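Local coordinates for protein ATP-dependent DNA helicase (Mycobacterium smegmatis, PDB 5V9X) that probably uses ATP hydrolysis to move 3'-to-5' along single-stranded DNA and unwind RNA:DNA hybrids, at residues 39-44 with 79-84. Residues are numbered along the deposited sequence; the frame is centred on the assembly and turned at random.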
loop_
_atom_site.group_PDB
_atom_site.type_symbol
_atom_site.label_atom_id
_atom_site.label_comp_id
_atom_site.label_asym_id
_atom_site.label_seq_id
_atom_site.Cartn_x
_atom_site.Cartn_y
_atom_site.Cartn_z
ATOM N N GLU A 39 -7.695 9.221 -37.505
ATOM C CA GLU A 39 -6.679 8.785 -38.456
ATOM C C GLU A 39 -5.374 8.438 -37.754
ATOM O O GLU A 39 -4.694 7.483 -38.144
ATOM C CB GLU A 39 -6.438 9.853 -39.525
ATOM C CG GLU A 39 -5.382 9.441 -40.552
ATOM C CD GLU A 39 -5.429 10.263 -41.825
ATOM O OE1 GLU A 39 -4.812 11.348 -41.859
ATOM O OE2 GLU A 39 -6.084 9.820 -42.793
ATOM N N TRP A 40 -5.004 9.195 -36.719
ATOM C CA TRP A 40 -3.765 8.886 -36.014
ATOM C C TRP A 40 -3.845 7.531 -35.326
ATOM O O TRP A 40 -2.966 6.679 -35.510
ATOM C CB TRP A 40 -3.424 9.961 -34.984
ATOM C CG TRP A 40 -2.386 9.428 -34.049
ATOM C CD1 TRP A 40 -1.058 9.274 -34.310
ATOM C CD2 TRP A 40 -2.599 8.911 -32.729
ATOM N NE1 TRP A 40 -0.423 8.721 -33.225
ATOM C CE2 TRP A 40 -1.348 8.485 -32.242
ATOM C CE3 TRP A 40 -3.724 8.776 -31.909
ATOM C CZ2 TRP A 40 -1.189 7.933 -30.972
ATOM C CZ3 TRP A 40 -3.564 8.231 -30.647
ATOM C CH2 TRP A 40 -2.307 7.819 -30.190
ATOM N N PHE A 41 -4.886 7.319 -34.514
ATOM C CA PHE A 41 -4.998 6.071 -33.766
ATOM C C PHE A 41 -5.017 4.865 -34.695
ATOM O O PHE A 41 -4.514 3.795 -34.333
ATOM C CB PHE A 41 -6.250 6.092 -32.886
ATOM C CG PHE A 41 -6.302 4.977 -31.875
ATOM C CD1 PHE A 41 -6.812 3.733 -32.214
ATOM C CD2 PHE A 41 -5.838 5.174 -30.586
ATOM C CE1 PHE A 41 -6.853 2.709 -31.290
ATOM C CE2 PHE A 41 -5.880 4.151 -29.654
ATOM C CZ PHE A 41 -6.389 2.918 -30.007
ATOM N N THR A 42 -5.578 5.019 -35.896
ATOM C CA THR A 42 -5.588 3.919 -36.853
ATOM C C THR A 42 -4.184 3.620 -37.367
ATOM O O THR A 42 -3.821 2.453 -37.554
ATOM C CB THR A 42 -6.535 4.243 -38.010
ATOM O OG1 THR A 42 -7.880 4.303 -37.520
ATOM C CG2 THR A 42 -6.453 3.182 -39.094
ATOM N N THR A 43 -3.375 4.656 -37.591
ATOM C CA THR A 43 -2.010 4.449 -38.054
ATOM C C THR A 43 -1.061 4.034 -36.937
ATOM O O THR A 43 0.079 3.652 -37.226
ATOM C CB THR A 43 -1.472 5.717 -38.728
ATOM O OG1 THR A 43 -1.393 6.778 -37.769
ATOM C CG2 THR A 43 -2.376 6.140 -39.874
ATOM N N ALA A 44 -1.501 4.089 -35.680
ATOM C CA ALA A 44 -0.654 3.771 -34.537
ATOM C C ALA A 44 -0.902 2.380 -33.972
ATOM O O ALA A 44 0.045 1.719 -33.534
ATOM C CB ALA A 44 -0.855 4.808 -33.428
ATOM N N ALA A 79 -8.416 6.861 -20.935
ATOM C CA ALA A 79 -8.782 8.010 -20.119
ATOM C C ALA A 79 -8.403 9.333 -20.769
ATOM O O ALA A 79 -9.031 10.358 -20.483
ATOM C CB ALA A 79 -8.128 7.901 -18.742
ATOM N N PHE A 80 -7.402 9.339 -21.646
ATOM C CA PHE A 80 -6.847 10.584 -22.160
ATOM C C PHE A 80 -7.384 10.984 -23.529
ATOM O O PHE A 80 -7.589 12.177 -23.772
ATOM C CB PHE A 80 -5.318 10.494 -22.233
ATOM C CG PHE A 80 -4.619 10.991 -20.999
ATOM C CD1 PHE A 80 -4.452 12.350 -20.783
ATOM C CD2 PHE A 80 -4.121 10.103 -20.060
ATOM C CE1 PHE A 80 -3.807 12.814 -19.652
ATOM C CE2 PHE A 80 -3.475 10.560 -18.925
ATOM C CZ PHE A 80 -3.317 11.916 -18.721
ATOM N N LEU A 81 -7.631 10.019 -24.423
ATOM C CA LEU A 81 -7.782 10.345 -25.841
ATOM C C LEU A 81 -8.970 11.265 -26.095
ATOM O O LEU A 81 -8.880 12.188 -26.913
ATOM C CB LEU A 81 -7.919 9.069 -26.672
ATOM C CG LEU A 81 -7.775 9.310 -28.177
ATOM C CD1 LEU A 81 -6.366 9.786 -28.503
ATOM C CD2 LEU A 81 -8.129 8.067 -28.974
ATOM N N TRP A 82 -10.096 11.029 -25.418
ATOM C CA TRP A 82 -11.258 11.886 -25.627
ATOM C C TRP A 82 -10.962 13.321 -25.210
ATOM O O TRP A 82 -11.303 14.271 -25.924
ATOM C CB TRP A 82 -12.471 11.350 -24.869
ATOM C CG TRP A 82 -13.681 12.201 -25.088
ATOM C CD1 TRP A 82 -14.204 13.122 -24.228
ATOM C CD2 TRP A 82 -14.501 12.238 -26.263
ATOM N NE1 TRP A 82 -15.309 13.717 -24.788
ATOM C CE2 TRP A 82 -15.512 13.193 -26.037
ATOM C CE3 TRP A 82 -14.484 11.549 -27.479
ATOM C CZ2 TRP A 82 -16.497 13.475 -26.982
ATOM C CZ3 TRP A 82 -15.462 11.832 -28.417
ATOM C CH2 TRP A 82 -16.453 12.785 -28.163
ATOM N N ALA A 83 -10.327 13.497 -24.050
ATOM C CA ALA A 83 -9.922 14.833 -23.629
ATOM C C ALA A 83 -8.899 15.423 -24.592
ATOM O O ALA A 83 -8.912 16.630 -24.862
ATOM C CB ALA A 83 -9.364 14.791 -22.208
ATOM N N ILE A 84 -8.006 14.583 -25.122
ATOM C CA ILE A 84 -7.033 15.050 -26.106
ATOM C C ILE A 84 -7.738 15.491 -27.382
ATOM O O ILE A 84 -7.378 16.507 -27.990
ATOM C CB ILE A 84 -5.990 13.951 -26.388
ATOM C CG1 ILE A 84 -5.143 13.684 -25.143
ATOM C CG2 ILE A 84 -5.103 14.336 -27.565
ATOM C CD1 ILE A 84 -4.288 12.441 -25.248
#
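Leu81 meets Trp40 and Phe41 with its two branches. Its CD1 lies 3.9 Å from Trp40 CZ3, at the six-membered end of the indole. Its CD2 lies 4.0 Å from Phe41 CD2. Both approaches are oblique, and no hydrogen bond joins 39-44 to 79-84. Leu81 CG is anti to the backbone N (chi1 -167°), which carries the fork across to helix 35-44. The two aromatic side chains reach back from neighbouring positions of that helix. All three residues are buried, yet the contact is small, about 96 Å² in total, and the nearest CA atoms, of Phe41 and Leu81, are 9.4 Å apart. Trp56 of helix 50-60 touches both Leu81 and Phe41, and Trp40 also rests on helix 118-130.

The far side of helix 35-44 faces solvent. Thr42 and Thr43 are exposed there, though their hydroxyls are hydrogen-bonded. Thr43 OG1 donates to Trp40 O (2.8 Å), at 120° to the C=O, and also bonds Arg126. Phe41 also touches the bound ATP analogue. Helix 75-88 begins within a probable Walker A P-loop, which includes Lys75 and Thr76. The contact thus joins a helix beside the nucleotide pocket to the P-loop helix in the first RecA-like domain of a superfamily 2 helicase.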